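Local coordinates for protein TRAP dicarboxylate transporter-DctP subunit (PDB 4N6D) that probably binds a dicarboxylate or related organic acid in the periplasm and hands it to a TRAP transporter for uptake, at residues 30-38 against 87-95. Numbering follows the deposited sequence.
Sequences ISLSYANFP and QADIGCVSL. With EDO (1,2-ethanediol), chain E.
Asp89 and Ser33 grip each other crosswise, each side chain bonded to the other's backbone, where two parallel strands of the mixed sheet of a TRAP solute-binding protein come together. The backbone N of Ser33 gives a nearly straight bond to Asp89 OD2 (2.9 Å, 167°), which takes it on its anti lone pair. OD2 takes the place that the carbonyl of Ala88 would hold in a regular parallel ladder, just before strand 90-94. In return the N of Asp89 donates to Ser33 OG at 3.0 Å. With chi1 at 56°, Ser33 OG sits between its own N and carbonyl carbon, turned to meet that N-H. A water bridges Asp89 OD2 to Ser31 O, while Asp89 OD1 bonds to Ser243 OG. Backbone pairing follows: Ile90 N gives a bent bond to Ser33 O, and Ala35 N a straighter one to Ile90 O at 2.8 Å. The next bond, Cys92 N to Ala35 O, is weak.

Ile90 CG2 lies over the centre of the Tyr34 ring in a CH-pi contact, 3.6 Å from the centroid. Trp51 of helix 43-58 also meets this ring, and Gln47 NE2 bonds to its hydroxyl. The methyls of Ala35 and Ala88 touch at 3.9 Å. Farther along, Cys92 O lies in the plane of the Phe37 ring, at its edge, 3.6 Å from CD2.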
loop_
_atom_site.group_PDB
_atom_site.type_symbol
_atom_site.label_atom_id
_atom_site.label_comp_id
_atom_site.label_asym_id
_atom_site.label_seq_id
_atom_site.Cartn_x
_atom_site.Cartn_y
_atom_site.Cartn_z
ATOM N N ILE A 30 -4.033 29.916 -8.462
ATOM C CA ILE A 30 -4.386 28.565 -8.889
ATOM C C ILE A 30 -4.902 27.851 -7.665
ATOM O O ILE A 30 -4.241 27.853 -6.620
ATOM C CB ILE A 30 -3.143 27.808 -9.428
ATOM C CG1 ILE A 30 -2.613 28.453 -10.714
ATOM C CG2 ILE A 30 -3.477 26.354 -9.700
ATOM C CD1 ILE A 30 -1.197 28.008 -11.063
ATOM N N SER A 31 -6.084 27.256 -7.775
ATOM C CA SER A 31 -6.728 26.614 -6.641
ATOM C C SER A 31 -7.031 25.184 -7.037
ATOM O O SER A 31 -7.668 24.941 -8.063
ATOM C CB SER A 31 -8.026 27.338 -6.282
ATOM O OG SER A 31 -8.629 26.792 -5.105
ATOM N N LEU A 32 -6.553 24.230 -6.248
ATOM C CA LEU A 32 -6.742 22.822 -6.582
ATOM C C LEU A 32 -7.458 22.078 -5.457
ATOM O O LEU A 32 -7.060 22.181 -4.293
ATOM C CB LEU A 32 -5.394 22.166 -6.807
ATOM C CG LEU A 32 -4.539 22.781 -7.913
ATOM C CD1 LEU A 32 -3.131 22.232 -7.873
ATOM C CD2 LEU A 32 -5.214 22.559 -9.263
ATOM N N SER A 33 -8.460 21.280 -5.800
ATOM C CA SER A 33 -9.104 20.403 -4.838
ATOM C C SER A 33 -8.458 19.017 -4.880
ATOM O O SER A 33 -8.101 18.537 -5.948
ATOM C CB SER A 33 -10.602 20.273 -5.137
ATOM O OG SER A 33 -10.767 19.828 -6.477
ATOM N N TYR A 34 -8.310 18.387 -3.714
ATOM C CA TYR A 34 -7.627 17.111 -3.592
ATOM C C TYR A 34 -8.552 16.175 -2.808
ATOM O O TYR A 34 -8.761 16.329 -1.592
ATOM C CB TYR A 34 -6.266 17.375 -2.922
ATOM C CG TYR A 34 -5.255 16.254 -2.881
ATOM C CD1 TYR A 34 -3.909 16.543 -2.982
ATOM C CD2 TYR A 34 -5.620 14.932 -2.673
ATOM C CE1 TYR A 34 -2.942 15.544 -2.890
ATOM C CE2 TYR A 34 -4.658 13.928 -2.595
ATOM C CZ TYR A 34 -3.321 14.250 -2.693
ATOM O OH TYR A 34 -2.332 13.297 -2.599
ATOM N N ALA A 35 -9.162 15.240 -3.538
ATOM C CA ALA A 35 -10.082 14.265 -2.963
ATOM C C ALA A 35 -9.304 13.076 -2.418
ATOM O O ALA A 35 -8.327 12.653 -3.011
ATOM C CB ALA A 35 -11.083 13.802 -4.015
ATOM N N ASN A 36 -9.758 12.541 -1.295
ATOM C CA ASN A 36 -9.123 11.384 -0.687
ATOM C C ASN A 36 -10.175 10.572 0.050
ATOM O O ASN A 36 -10.933 11.124 0.833
ATOM C CB ASN A 36 -8.021 11.859 0.258
ATOM C CG ASN A 36 -6.800 10.993 0.207
ATOM O OD1 ASN A 36 -6.901 9.768 0.082
ATOM N ND2 ASN A 36 -5.630 11.621 0.305
ATOM N N PHE A 37 -10.241 9.272 -0.198
ATOM C CA PHE A 37 -11.361 8.485 0.291
ATOM C C PHE A 37 -11.298 8.063 1.791
ATOM O O PHE A 37 -12.339 8.017 2.464
ATOM C CB PHE A 37 -11.595 7.265 -0.608
ATOM C CG PHE A 37 -10.514 6.239 -0.527
ATOM C CD1 PHE A 37 -10.514 5.282 0.490
ATOM C CD2 PHE A 37 -9.482 6.229 -1.453
ATOM C CE1 PHE A 37 -9.500 4.340 0.572
ATOM C CE2 PHE A 37 -8.460 5.298 -1.370
ATOM C CZ PHE A 37 -8.473 4.351 -0.351
ATOM N N PRO A 38 -10.097 7.767 2.311
ATOM C CA PRO A 38 -10.035 7.251 3.679
ATOM C C PRO A 38 -10.093 8.365 4.719
ATOM O O PRO A 38 -10.025 9.545 4.359
ATOM C CB PRO A 38 -8.666 6.569 3.730
ATOM C CG PRO A 38 -7.826 7.371 2.826
ATOM C CD PRO A 38 -8.751 7.880 1.707
ATOM N N GLN A 87 -14.442 16.977 -11.310
ATOM C CA GLN A 87 -15.150 17.218 -10.063
ATOM C C GLN A 87 -14.177 17.492 -8.934
ATOM O O GLN A 87 -14.490 18.240 -7.992
ATOM C CB GLN A 87 -15.991 16.021 -9.675
ATOM C CG GLN A 87 -17.264 15.896 -10.418
ATOM C CD GLN A 87 -18.046 14.718 -9.909
ATOM O OE1 GLN A 87 -18.409 14.669 -8.733
ATOM N NE2 GLN A 87 -18.272 13.740 -10.775
ATOM N N ALA A 88 -13.007 16.850 -9.014
ATOM C CA ALA A 88 -11.867 17.205 -8.191
ATOM C C ALA A 88 -10.684 17.339 -9.119
ATOM O O ALA A 88 -10.637 16.680 -10.155
ATOM C CB ALA A 88 -11.568 16.152 -7.139
ATOM N N ASP A 89 -9.729 18.192 -8.764
ATOM C CA ASP A 89 -8.515 18.310 -9.558
ATOM C C ASP A 89 -7.579 17.128 -9.361
ATOM O O ASP A 89 -6.895 16.712 -10.294
ATOM C CB ASP A 89 -7.769 19.615 -9.258
ATOM C CG ASP A 89 -8.615 20.852 -9.594
ATOM O OD1 ASP A 89 -8.855 21.098 -10.800
ATOM O OD2 ASP A 89 -9.047 21.554 -8.650
ATOM N N ILE A 90 -7.563 16.599 -8.148
ATOM C CA ILE A 90 -6.622 15.569 -7.735
ATOM C C ILE A 90 -7.349 14.563 -6.890
ATOM O O ILE A 90 -8.299 14.904 -6.179
ATOM C CB ILE A 90 -5.475 16.187 -6.877
ATOM C CG1 ILE A 90 -4.724 17.249 -7.668
ATOM C CG2 ILE A 90 -4.526 15.087 -6.364
ATOM C CD1 ILE A 90 -3.782 18.085 -6.769
ATOM N N GLY A 91 -6.946 13.309 -6.988
ATOM C CA GLY A 91 -7.543 12.261 -6.178
ATOM C C GLY A 91 -6.567 11.134 -5.890
ATOM O O GLY A 91 -5.551 10.989 -6.577
ATOM N N CYS A 92 -6.899 10.358 -4.860
ATOM C CA CYS A 92 -6.107 9.211 -4.384
ATOM C C CYS A 92 -6.794 7.899 -4.723
ATOM O O CYS A 92 -7.956 7.654 -4.330
ATOM C CB CYS A 92 -5.934 9.304 -2.881
ATOM S SG CYS A 92 -4.913 7.953 -2.190
ATOM N N VAL A 93 -6.071 7.051 -5.444
ATOM C CA VAL A 93 -6.599 5.774 -5.890
ATOM C C VAL A 93 -5.853 4.606 -5.255
ATOM O O VAL A 93 -4.636 4.533 -5.327
ATOM C CB VAL A 93 -6.524 5.655 -7.411
ATOM C CG1 VAL A 93 -7.039 4.292 -7.874
ATOM C CG2 VAL A 93 -7.308 6.797 -8.087
ATOM N N SER A 94 -6.599 3.684 -4.651
ATOM C CA SER A 94 -6.059 2.404 -4.204
ATOM C C SER A 94 -6.213 1.431 -5.361
ATOM O O SER A 94 -7.316 1.025 -5.688
ATOM C CB SER A 94 -6.827 1.899 -2.982
ATOM O OG SER A 94 -6.337 0.630 -2.563
ATOM N N LEU A 95 -5.111 1.060 -6.002
ATOM C CA LEU A 95 -5.221 0.327 -7.260
ATOM C C LEU A 95 -5.952 -1.009 -7.124
ATOM O O LEU A 95 -6.647 -1.425 -8.043
ATOM C CB LEU A 95 -3.848 0.092 -7.897
ATOM C CG LEU A 95 -2.918 1.300 -8.015
ATOM C CD1 LEU A 95 -1.646 0.879 -8.789
ATOM C CD2 LEU A 95 -3.579 2.487 -8.718
HETATM C C1 EDO E . -10.434 4.206 -4.381
HETATM O O1 EDO E . -9.406 3.457 -5.026
HETATM C C2 EDO E . -10.511 5.505 -5.155
HETATM O O2 EDO E . -10.545 5.152 -6.549
HETATM O O HOH W 1 -10.517 23.687 -8.508
#